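Local coordinates for nitrite reductase (Hyphomicrobium denitrificans, PDB 2DV6), which probably catalyses the copper-dependent one-electron reduction of nitrite to nitric oxide in denitrification, with cytochrome c as the electron donor, at residues H373-G378 and I400-I405; S362-I367 and Q389-P394; P286-E291 and T348-F353; I367-D372 and K404-G409. One frame throughout, in Å; residues are numbered along the deposited sequence.

All four contacts belong to the last cupredoxin domain. Centre to centre, contact 1 lies about 8 Å from contact 3, in one mixed sheet where strands 348-357 and 397-404 are neighbours, and about 13 Å from contact 4. Contacts 1 and 4 share Lys404 and Ile405, and potassium joins the loops at the end of that sheet. Contact 2 lies in the facing sheet, its centre about 10 Å from that of contact 1, with Val374 and Val401 packed against Val391 and Phe364 between the layers. Along the chain contact 3 closes first; the segments of contacts 1 and 2 alternate, the chain passing back and forth between the layers. Contacts 2 and 4 also meet a third subunit.

Contact 1. Residues H373-G378 and I400-I405; sequences HVYSLG and IVDFKI. With K (potassium ion), chain J.
His373 and Asp402 are joined by backbone hydrogen bonds in both directions, which makes them an antiparallel hydrogen-bonded pair. His373 N donates to Asp402 O at 3.1 Å, and Asp402 N to His373 O at 3.0 Å. The next pair, Val374 with Val401, is non-hydrogen-bonded, its CA atoms 4.8 Å apart. Beyond it Tyr375 N reaches Ile400 O at 2.9 Å in a nearly straight bond (170° at the hydrogen). Val401 CA adds a CA-H...O contact to His373 O at 3.3 Å.

The apolar contacts come at two places. Val374 and Val401 lie side by side on one face of the sheet, with Val374 CG2 and Val401 CG1 4.0 Å apart. Past the last bridge, Tyr375 has CG anti to its carbonyl carbon (chi1 -71°), and the ring runs obliquely to the Ile400 side chain, its CD1 side turned to it, with Tyr375 CD1 3.4 Å from Ile400 CB. Ile400 O and Asp402 OD1 both lie at the rim of this ring, close to its plane.

Polar side-chain contact runs through a water that is hydrogen-bonded to Tyr375 OH and donates to Asp402 OD1 at 2.7 Å. The same carboxylate oxygen has a long, weak ion pair with Arg350. Further on, Lys404 belongs to the potassium site.

Tyr375 is also the centre of an inverse gamma turn. Strand 397-404, with 371-374 along one edge and 348-357 along the other, is an interior strand of a cupredoxin beta sandwich.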
# COMPACT_ATOMS: atom_id res chain seq x y z
N HIS A 373 49.26 -17.06 -20.16
CA HIS A 373 49.79 -16.85 -18.80
C HIS A 373 48.86 -15.98 -17.99
O HIS A 373 48.39 -14.93 -18.45
CB HIS A 373 51.21 -16.23 -18.80
CG HIS A 373 52.20 -17.05 -19.57
ND1 HIS A 373 52.78 -18.20 -19.05
CD2 HIS A 373 52.65 -16.95 -20.84
CE1 HIS A 373 53.59 -18.72 -19.95
NE2 HIS A 373 53.51 -18.00 -21.06
N VAL A 374 48.63 -16.42 -16.75
CA VAL A 374 47.85 -15.66 -15.78
C VAL A 374 48.71 -15.46 -14.56
O VAL A 374 49.21 -16.44 -13.95
CB VAL A 374 46.54 -16.42 -15.39
CG1 VAL A 374 45.89 -15.75 -14.18
CG2 VAL A 374 45.60 -16.47 -16.58
N TYR A 375 48.91 -14.19 -14.19
CA TYR A 375 49.70 -13.84 -12.99
C TYR A 375 48.83 -13.92 -11.74
O TYR A 375 48.22 -12.91 -11.35
CB TYR A 375 50.41 -12.47 -13.17
CG TYR A 375 51.56 -12.57 -14.18
CD1 TYR A 375 51.31 -12.57 -15.56
CD2 TYR A 375 52.87 -12.74 -13.77
CE1 TYR A 375 52.33 -12.70 -16.49
CE2 TYR A 375 53.93 -12.89 -14.70
CZ TYR A 375 53.65 -12.85 -16.07
OH TYR A 375 54.67 -12.98 -17.02
N SER A 376 48.74 -15.11 -11.13
CA SER A 376 47.77 -15.32 -10.02
C SER A 376 47.86 -14.24 -8.95
O SER A 376 48.94 -13.99 -8.45
CB SER A 376 47.95 -16.67 -9.29
OG SER A 376 48.72 -17.59 -10.02
N LEU A 377 46.72 -13.65 -8.58
CA LEU A 377 46.61 -12.67 -7.48
C LEU A 377 47.48 -11.43 -7.66
O LEU A 377 47.72 -10.67 -6.71
CB LEU A 377 46.85 -13.33 -6.10
CG LEU A 377 45.81 -14.39 -5.70
CD1 LEU A 377 46.03 -14.91 -4.27
CD2 LEU A 377 44.37 -13.85 -5.87
N GLY A 378 47.94 -11.25 -8.89
CA GLY A 378 48.76 -10.10 -9.26
C GLY A 378 50.24 -10.34 -8.95
O GLY A 378 51.04 -9.42 -9.05
N ILE A 400 47.61 -9.85 -14.47
CA ILE A 400 48.20 -9.69 -15.77
C ILE A 400 47.84 -10.96 -16.53
O ILE A 400 47.98 -12.08 -16.00
CB ILE A 400 49.73 -9.55 -15.64
CG1 ILE A 400 50.08 -8.23 -14.95
CG2 ILE A 400 50.40 -9.61 -17.05
CD1 ILE A 400 51.56 -8.11 -14.51
N VAL A 401 47.29 -10.79 -17.72
CA VAL A 401 47.08 -11.93 -18.62
C VAL A 401 47.82 -11.64 -19.92
O VAL A 401 47.83 -10.48 -20.38
CB VAL A 401 45.57 -12.26 -18.83
CG1 VAL A 401 44.89 -12.62 -17.47
CG2 VAL A 401 44.84 -11.13 -19.53
N ASP A 402 48.49 -12.66 -20.47
CA ASP A 402 49.21 -12.57 -21.76
C ASP A 402 48.64 -13.67 -22.63
O ASP A 402 48.39 -14.77 -22.13
CB ASP A 402 50.73 -12.88 -21.64
CG ASP A 402 51.51 -11.86 -20.81
OD1 ASP A 402 52.68 -12.17 -20.43
OD2 ASP A 402 50.97 -10.76 -20.50
N PHE A 403 48.48 -13.40 -23.92
CA PHE A 403 48.12 -14.42 -24.88
C PHE A 403 48.52 -14.01 -26.29
O PHE A 403 48.47 -12.84 -26.66
CB PHE A 403 46.63 -14.73 -24.83
CG PHE A 403 45.76 -13.52 -24.88
CD1 PHE A 403 45.08 -13.20 -26.04
CD2 PHE A 403 45.59 -12.71 -23.74
CE1 PHE A 403 44.25 -12.10 -26.10
CE2 PHE A 403 44.76 -11.61 -23.77
CZ PHE A 403 44.08 -11.30 -24.96
N LYS A 404 48.92 -15.01 -27.06
CA LYS A 404 49.16 -14.83 -28.48
C LYS A 404 47.83 -14.89 -29.22
O LYS A 404 47.03 -15.79 -29.00
CB LYS A 404 50.14 -15.89 -29.01
CG LYS A 404 50.31 -15.78 -30.52
CD LYS A 404 51.42 -16.65 -31.03
CE LYS A 404 51.36 -16.71 -32.56
NZ LYS A 404 52.73 -16.95 -33.11
N ILE A 405 47.60 -13.90 -30.07
CA ILE A 405 46.43 -13.90 -30.93
C ILE A 405 46.68 -14.66 -32.24
O ILE A 405 47.29 -14.13 -33.15
CB ILE A 405 45.97 -12.46 -31.19
CG1 ILE A 405 45.64 -11.78 -29.85
CG2 ILE A 405 44.76 -12.43 -32.13
CD1 ILE A 405 45.53 -10.28 -29.97
K K J . 45.78 -17.75 -28.50
O HOH W 1 54.18 -14.09 -19.25
O HOH W 2 44.40 -19.80 -28.22
O HOH W 3 46.17 -18.08 -26.16
O HOH W 4 47.75 -18.95 -28.62

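Contact 2. Residues S362-I367 and Q389-P394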
# COMPACT_ATOMS: atom_id res chain seq x y z
N SER A 362 35.40 -10.03 -10.20
CA SER A 362 35.24 -10.24 -11.62
C SER A 362 35.71 -11.63 -12.05
O SER A 362 36.70 -12.16 -11.52
CB SER A 362 36.03 -9.19 -12.39
OG SER A 362 35.87 -9.42 -13.77
N SER A 363 35.03 -12.21 -13.03
CA SER A 363 35.45 -13.51 -13.59
C SER A 363 35.94 -13.21 -15.01
O SER A 363 35.20 -13.35 -16.00
CB SER A 363 34.29 -14.50 -13.54
OG SER A 363 33.80 -14.54 -12.19
N PHE A 364 37.16 -12.71 -15.08
CA PHE A 364 37.58 -12.03 -16.28
C PHE A 364 37.85 -13.07 -17.39
O PHE A 364 38.53 -14.06 -17.17
CB PHE A 364 38.83 -11.20 -16.02
CG PHE A 364 39.30 -10.43 -17.24
CD1 PHE A 364 38.48 -9.44 -17.81
CD2 PHE A 364 40.56 -10.69 -17.80
CE1 PHE A 364 38.88 -8.72 -18.92
CE2 PHE A 364 40.99 -9.95 -18.92
CZ PHE A 364 40.16 -8.96 -19.49
N HIS A 365 37.27 -12.84 -18.56
CA HIS A 365 37.37 -13.83 -19.64
C HIS A 365 37.45 -13.10 -20.98
O HIS A 365 36.76 -12.09 -21.15
CB HIS A 365 36.13 -14.74 -19.59
CG HIS A 365 36.03 -15.71 -20.74
ND1 HIS A 365 36.88 -16.78 -20.89
CD2 HIS A 365 35.19 -15.74 -21.81
CE1 HIS A 365 36.56 -17.44 -21.99
NE2 HIS A 365 35.53 -16.85 -22.55
N VAL A 366 38.27 -13.57 -21.92
CA VAL A 366 38.20 -12.98 -23.30
C VAL A 366 37.56 -14.03 -24.23
O VAL A 366 38.13 -15.09 -24.47
CB VAL A 366 39.61 -12.54 -23.84
CG1 VAL A 366 39.50 -12.10 -25.29
CG2 VAL A 366 40.19 -11.40 -22.95
N ILE A 367 36.35 -13.78 -24.67
CA ILE A 367 35.62 -14.78 -25.45
C ILE A 367 36.37 -14.98 -26.78
O ILE A 367 36.69 -13.99 -27.45
CB ILE A 367 34.18 -14.26 -25.76
CG1 ILE A 367 33.42 -13.99 -24.46
CG2 ILE A 367 33.42 -15.21 -26.69
CD1 ILE A 367 31.98 -13.50 -24.69
N GLN A 389 41.16 -20.24 -18.95
CA GLN A 389 40.04 -19.59 -19.66
C GLN A 389 39.58 -18.30 -18.96
O GLN A 389 39.26 -17.31 -19.62
CB GLN A 389 38.83 -20.53 -19.82
CG GLN A 389 38.15 -20.92 -18.50
CD GLN A 389 37.47 -22.26 -18.58
OE1 GLN A 389 36.52 -22.42 -19.34
NE2 GLN A 389 37.96 -23.24 -17.79
N THR A 390 39.50 -18.35 -17.63
CA THR A 390 38.89 -17.27 -16.86
C THR A 390 39.52 -17.12 -15.49
O THR A 390 39.91 -18.10 -14.88
CB THR A 390 37.29 -17.18 -16.94
OG1 THR A 390 36.67 -17.03 -15.64
CG2 THR A 390 36.68 -18.23 -17.70
N VAL A 391 39.72 -15.87 -15.09
CA VAL A 391 40.45 -15.56 -13.84
C VAL A 391 39.56 -14.76 -12.88
O VAL A 391 38.94 -13.79 -13.33
CB VAL A 391 41.83 -14.86 -14.14
CG1 VAL A 391 41.66 -13.65 -14.98
CG2 VAL A 391 42.61 -14.54 -12.83
N SER A 392 39.44 -15.20 -11.61
CA SER A 392 38.75 -14.40 -10.57
C SER A 392 39.68 -13.33 -10.06
O SER A 392 40.82 -13.64 -9.68
CB SER A 392 38.33 -15.18 -9.31
OG SER A 392 37.42 -16.18 -9.61
N VAL A 393 39.19 -12.09 -10.06
CA VAL A 393 39.95 -10.92 -9.66
C VAL A 393 39.11 -10.18 -8.62
O VAL A 393 38.05 -9.65 -8.93
CB VAL A 393 40.24 -9.98 -10.84
CG1 VAL A 393 41.10 -8.80 -10.35
CG2 VAL A 393 40.96 -10.72 -11.97
N PRO A 394 39.57 -10.17 -7.36
CA PRO A 394 38.74 -9.56 -6.34
C PRO A 394 38.80 -8.02 -6.43
O PRO A 394 39.73 -7.48 -7.03
CB PRO A 394 39.40 -10.03 -5.04
CG PRO A 394 40.89 -10.12 -5.42
CD PRO A 394 40.84 -10.71 -6.83
O HOH W 5 35.08 -15.06 -9.74
O HOH W 6 39.88 -15.94 -22.07
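Ser362 with Val393 and Phe364 with Val391 are the hydrogen-bonded pairs of an antiparallel ladder, in which the short strand axes approach to 4.4 Å with their N-to-C directions 150° apart. Among the four backbone bonds, Phe364 N to Val391 O is the shortest at 2.7 Å.

Beyond the last of these pairs a side chain takes over. His365 has CG anti to its backbone N (chi1 174°), which carries the ring toward Gln389. ND1 of His365 donates to Gln389 O at 2.7 Å with 162° at the hydrogen. The acceptor lies in the imidazole plane, while the donor stands above the carbonyl plane instead of along a lone pair. Thr390 CG2 comes obliquely to 3.5 Å from His365 ND1.

This end of the ladder borders the copper site between subunits. The His365 side chain is about 4 Å, nearest atoms, from a copper ion; its ring stacks on His224 of the third subunit and meets His416 edge-to-face. Gln389 OE1 accepts a bond from ND1 of that same His224, a copper ligand, and so acts as a second-shell partner. A leucine in place of His365 would probably leave Gln389 O without its ring N-H and the neighbouring His224 without a stacked imidazole.

On the same face a water bridges Ser363 OG at 2.8 Å and Ser392 OG. The opposite face is apolar at its centre: Phe364 CB lies 3.9 Å from Val391 CG1, and the Phe364 ring extends beyond to stack on Phe353.

Contact 3. Residues P286-E291 and T348-F353; sequences PQVDRE and TVRIFF
Arg350 and Glu291 meet at the parallel pairing of strands 290-299 and 348-357 in one sheet of the last cupredoxin domain. The register matches Arg290 with Val349 and Glu291 with Arg350, and Arg350 N donates to Arg290 O at 2.8 Å.

The Arg350 guanidinium grips two acceptors, both at its edge and near its plane. From the side, NE and NH1 of Arg350 converge on Glu291 OE2, the salt-bridge distance from NH1 being 2.9 Å. OE2 is met on its anti side, and the carboxylate is turned 60° from the guanidinium. End-on, NH1 and NH2 share Pro286 O, with Arg350 NH2 2.9 Å from it. Val288 CB lies over one guanidinium face, offset toward the rim. With CG anti to the backbone N (chi1 160°), Arg350 CG sits over one face of the Phe352 ring; bends at chi2 and chi3 then bring the guanidinium to its partners.

At the start of the strand Asp289 holds Thr348 twice: Thr348 N donates to Asp289 OD2 at 2.8 Å, on the anti lone pair, and Asp289 N donates to Thr348 O. Nearby, Val288 CG2 and Thr348 CG2 are tight at 3.5 Å.

Glu291 OE1 has a second salt bridge, to Arg198. With two nitrogens on each acceptor the Arg350 group is fixed in rotation, and the carboxylate shared by two arginines is likely to stay ionised.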
# COMPACT_ATOMS: atom_id res chain seq x y z
N PRO A 286 58.04 -10.20 -19.19
CA PRO A 286 58.27 -10.74 -20.52
C PRO A 286 57.81 -9.75 -21.58
O PRO A 286 56.79 -9.06 -21.40
CB PRO A 286 57.39 -12.01 -20.55
CG PRO A 286 57.34 -12.44 -19.10
CD PRO A 286 57.35 -11.17 -18.30
N GLN A 287 58.59 -9.65 -22.65
CA GLN A 287 58.29 -8.72 -23.72
C GLN A 287 57.13 -9.23 -24.53
O GLN A 287 56.98 -10.42 -24.78
CB GLN A 287 59.51 -8.53 -24.63
CG GLN A 287 60.73 -8.00 -23.87
CD GLN A 287 61.15 -6.58 -24.28
OE1 GLN A 287 62.35 -6.32 -24.51
NE2 GLN A 287 60.16 -5.66 -24.39
N VAL A 288 56.32 -8.30 -24.97
CA VAL A 288 55.05 -8.64 -25.54
C VAL A 288 54.91 -7.61 -26.65
O VAL A 288 55.58 -6.59 -26.60
CB VAL A 288 54.05 -8.52 -24.35
CG1 VAL A 288 53.01 -7.44 -24.51
CG2 VAL A 288 53.58 -9.91 -23.84
N ASP A 289 54.08 -7.86 -27.65
CA ASP A 289 53.84 -6.91 -28.74
C ASP A 289 52.98 -5.69 -28.37
O ASP A 289 53.17 -4.57 -28.88
CB ASP A 289 53.22 -7.65 -29.92
CG ASP A 289 54.15 -8.71 -30.48
OD1 ASP A 289 55.27 -8.32 -30.85
OD2 ASP A 289 53.81 -9.93 -30.53
N ARG A 290 52.01 -5.89 -27.47
CA ARG A 290 51.02 -4.85 -27.16
C ARG A 290 50.49 -5.07 -25.74
O ARG A 290 50.33 -6.20 -25.32
CB ARG A 290 49.85 -5.03 -28.09
CG ARG A 290 49.21 -3.80 -28.61
CD ARG A 290 48.63 -4.18 -29.96
NE ARG A 290 48.50 -3.03 -30.83
CZ ARG A 290 49.31 -2.75 -31.84
NH1 ARG A 290 50.32 -3.55 -32.15
NH2 ARG A 290 49.08 -1.66 -32.55
N GLU A 291 50.22 -3.96 -25.04
CA GLU A 291 49.73 -4.01 -23.68
C GLU A 291 48.50 -3.14 -23.60
O GLU A 291 48.41 -2.10 -24.28
CB GLU A 291 50.77 -3.49 -22.69
CG GLU A 291 52.06 -4.27 -22.66
CD GLU A 291 53.05 -3.67 -21.67
OE1 GLU A 291 53.20 -2.42 -21.69
OE2 GLU A 291 53.65 -4.42 -20.87
N THR A 348 51.53 -11.16 -29.56
CA THR A 348 51.37 -11.51 -28.18
C THR A 348 50.95 -10.22 -27.48
O THR A 348 51.60 -9.17 -27.63
CB THR A 348 52.66 -12.11 -27.58
OG1 THR A 348 52.89 -13.39 -28.18
CG2 THR A 348 52.50 -12.35 -26.08
N VAL A 349 49.85 -10.34 -26.73
CA VAL A 349 49.17 -9.22 -26.12
C VAL A 349 49.11 -9.41 -24.59
O VAL A 349 49.06 -10.52 -24.07
CB VAL A 349 47.78 -9.11 -26.77
CG1 VAL A 349 46.73 -8.73 -25.82
CG2 VAL A 349 47.84 -8.18 -28.00
N ARG A 350 49.15 -8.30 -23.86
CA ARG A 350 49.10 -8.34 -22.40
C ARG A 350 47.99 -7.39 -21.97
O ARG A 350 47.92 -6.28 -22.46
CB ARG A 350 50.44 -7.90 -21.82
CG ARG A 350 50.40 -7.44 -20.35
CD ARG A 350 51.57 -8.04 -19.67
NE ARG A 350 52.74 -7.32 -20.04
CZ ARG A 350 53.93 -7.85 -20.26
NH1 ARG A 350 54.88 -7.00 -20.57
NH2 ARG A 350 54.17 -9.17 -20.14
N ILE A 351 47.11 -7.84 -21.09
CA ILE A 351 46.11 -6.93 -20.48
C ILE A 351 46.44 -6.84 -18.99
O ILE A 351 46.56 -7.87 -18.30
CB ILE A 351 44.66 -7.42 -20.71
CG1 ILE A 351 44.34 -7.56 -22.21
CG2 ILE A 351 43.61 -6.48 -20.00
CD1 ILE A 351 42.98 -8.23 -22.51
N PHE A 352 46.64 -5.62 -18.51
CA PHE A 352 46.72 -5.37 -17.06
C PHE A 352 45.27 -5.13 -16.64
O PHE A 352 44.66 -4.15 -17.10
CB PHE A 352 47.55 -4.12 -16.74
CG PHE A 352 49.01 -4.24 -17.13
CD1 PHE A 352 49.47 -3.68 -18.34
CD2 PHE A 352 49.93 -4.88 -16.28
CE1 PHE A 352 50.85 -3.75 -18.69
CE2 PHE A 352 51.31 -4.95 -16.63
CZ PHE A 352 51.75 -4.41 -17.82
N PHE A 353 44.72 -6.06 -15.87
CA PHE A 353 43.30 -6.00 -15.52
C PHE A 353 43.11 -5.80 -14.00
O PHE A 353 43.63 -6.58 -13.23
CB PHE A 353 42.55 -7.26 -15.98
CG PHE A 353 41.10 -7.25 -15.57
CD1 PHE A 353 40.20 -6.38 -16.18
CD2 PHE A 353 40.66 -8.04 -14.52
CE1 PHE A 353 38.87 -6.33 -15.77
CE2 PHE A 353 39.32 -8.00 -14.12
CZ PHE A 353 38.44 -7.16 -14.73
O HOH W 7 53.69 -13.09 -30.90

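Contact 4. Residues I367-D372 and K404-G409; sequences IGEIFD and KIDRAG. With K (potassium ion), chain J.
Glu369 and Lys404 are adjacent ligands in a potassium site formed where two loops meet at the end of the sheet. The Glu369 chain, bent at chi2 (-65°), presents both carboxylate oxygens, OE1 lying 2.6 Å and OE2 2.5 Å from potassium. Lys404 contributes only its backbone, with O at 2.4 Å from the ion, while its extended side chain leads away. Asp406 OD2 binds potassium at 2.4 Å, and three waters bring the ligands to seven. Bound to one ion, Glu369 OE1 and Asp406 OD2 sit 3.3 Å apart without a hydrogen bond. Ile370 N donates to Glu369 OE2, steadying that carboxylate.

Asp372 belongs to the second shell. Lys404 N donates to its OD2 at 2.8 Å (164° at the hydrogen), from above the carboxylate plane, and OD1 of Asp372 accepts a bond of 2.7 Å from one potassium-bound water, which also donates to Ile370 O. An alanine in place of Asp372 would probably leave Lys404 N without this acceptor and that water without one of its two acceptors here, freer to shift.

Chelating carboxylate, monodentate carboxylate, backbone carbonyl and waters together make an oxygen-only shell, typical of a loop-built site for a hard cation.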
# COMPACT_ATOMS: atom_id res chain seq x y z
N ILE A 367 36.35 -13.78 -24.67
CA ILE A 367 35.62 -14.78 -25.45
C ILE A 367 36.37 -14.98 -26.78
O ILE A 367 36.69 -13.99 -27.45
CB ILE A 367 34.18 -14.26 -25.76
CG1 ILE A 367 33.42 -13.99 -24.46
CG2 ILE A 367 33.42 -15.21 -26.69
CD1 ILE A 367 31.98 -13.50 -24.69
N GLY A 368 36.64 -16.24 -27.13
CA GLY A 368 37.30 -16.58 -28.39
C GLY A 368 38.80 -16.72 -28.25
O GLY A 368 39.49 -17.05 -29.22
N GLU A 369 39.32 -16.47 -27.04
CA GLU A 369 40.74 -16.64 -26.79
C GLU A 369 40.98 -17.31 -25.44
O GLU A 369 40.03 -17.52 -24.68
CB GLU A 369 41.48 -15.28 -26.87
CG GLU A 369 42.25 -15.07 -28.16
CD GLU A 369 43.41 -16.05 -28.32
OE1 GLU A 369 44.02 -16.11 -29.42
OE2 GLU A 369 43.74 -16.80 -27.37
N ILE A 370 42.24 -17.67 -25.15
CA ILE A 370 42.64 -18.40 -23.95
C ILE A 370 43.89 -17.70 -23.39
O ILE A 370 44.76 -17.30 -24.15
CB ILE A 370 42.98 -19.88 -24.27
CG1 ILE A 370 41.81 -20.55 -25.01
CG2 ILE A 370 43.38 -20.67 -22.98
CD1 ILE A 370 42.09 -21.93 -25.59
N PHE A 371 43.95 -17.49 -22.08
CA PHE A 371 45.15 -16.90 -21.50
C PHE A 371 46.31 -17.89 -21.46
O PHE A 371 46.21 -18.94 -20.84
CB PHE A 371 44.86 -16.34 -20.10
CG PHE A 371 43.64 -15.43 -20.04
CD1 PHE A 371 42.65 -15.66 -19.10
CD2 PHE A 371 43.53 -14.32 -20.90
CE1 PHE A 371 41.52 -14.79 -19.03
CE2 PHE A 371 42.44 -13.47 -20.83
CZ PHE A 371 41.43 -13.70 -19.90
N ASP A 372 47.40 -17.55 -22.14
CA ASP A 372 48.61 -18.34 -22.14
C ASP A 372 49.21 -18.27 -20.74
O ASP A 372 49.57 -19.30 -20.20
CB ASP A 372 49.61 -17.83 -23.18
CG ASP A 372 49.15 -18.08 -24.66
OD1 ASP A 372 48.35 -19.02 -24.91
OD2 ASP A 372 49.59 -17.31 -25.56
N LYS A 404 48.92 -15.01 -27.06
CA LYS A 404 49.16 -14.83 -28.48
C LYS A 404 47.83 -14.89 -29.22
O LYS A 404 47.03 -15.79 -29.00
CB LYS A 404 50.14 -15.89 -29.01
CG LYS A 404 50.31 -15.78 -30.52
CD LYS A 404 51.42 -16.65 -31.03
CE LYS A 404 51.36 -16.71 -32.56
NZ LYS A 404 52.73 -16.95 -33.11
N ILE A 405 47.60 -13.90 -30.07
CA ILE A 405 46.43 -13.90 -30.93
C ILE A 405 46.68 -14.66 -32.24
O ILE A 405 47.29 -14.13 -33.15
CB ILE A 405 45.97 -12.46 -31.19
CG1 ILE A 405 45.64 -11.78 -29.85
CG2 ILE A 405 44.76 -12.43 -32.13
CD1 ILE A 405 45.53 -10.28 -29.97
N ASP A 406 46.20 -15.90 -32.33
CA ASP A 406 46.53 -16.76 -33.47
C ASP A 406 45.78 -16.40 -34.74
O ASP A 406 46.24 -16.69 -35.83
CB ASP A 406 46.24 -18.24 -33.15
CG ASP A 406 46.72 -18.63 -31.78
OD1 ASP A 406 47.80 -19.23 -31.64
OD2 ASP A 406 45.99 -18.30 -30.83
N ARG A 407 44.62 -15.79 -34.61
CA ARG A 407 43.81 -15.51 -35.78
C ARG A 407 42.90 -14.33 -35.56
O ARG A 407 42.77 -13.83 -34.44
CB ARG A 407 43.02 -16.76 -36.20
CG ARG A 407 42.04 -17.29 -35.18
CD ARG A 407 40.85 -17.85 -35.92
NE ARG A 407 40.07 -16.75 -36.46
CZ ARG A 407 39.14 -16.83 -37.41
NH1 ARG A 407 38.86 -17.99 -38.00
NH2 ARG A 407 38.51 -15.73 -37.79
N ALA A 408 42.26 -13.91 -36.64
CA ALA A 408 41.45 -12.72 -36.69
C ALA A 408 40.11 -12.88 -35.94
O ALA A 408 39.63 -13.98 -35.76
CB ALA A 408 41.20 -12.35 -38.15
N GLY A 409 39.51 -11.77 -35.55
CA GLY A 409 38.19 -11.80 -34.96
C GLY A 409 37.89 -10.61 -34.06
O GLY A 409 38.75 -9.78 -33.77
K K J . 45.78 -17.75 -28.50
O HOH W 8 43.22 -15.93 -31.94
O HOH W 3 46.17 -18.08 -26.16
O HOH W 4 47.75 -18.95 -28.62
O HOH W 2 44.40 -19.80 -28.22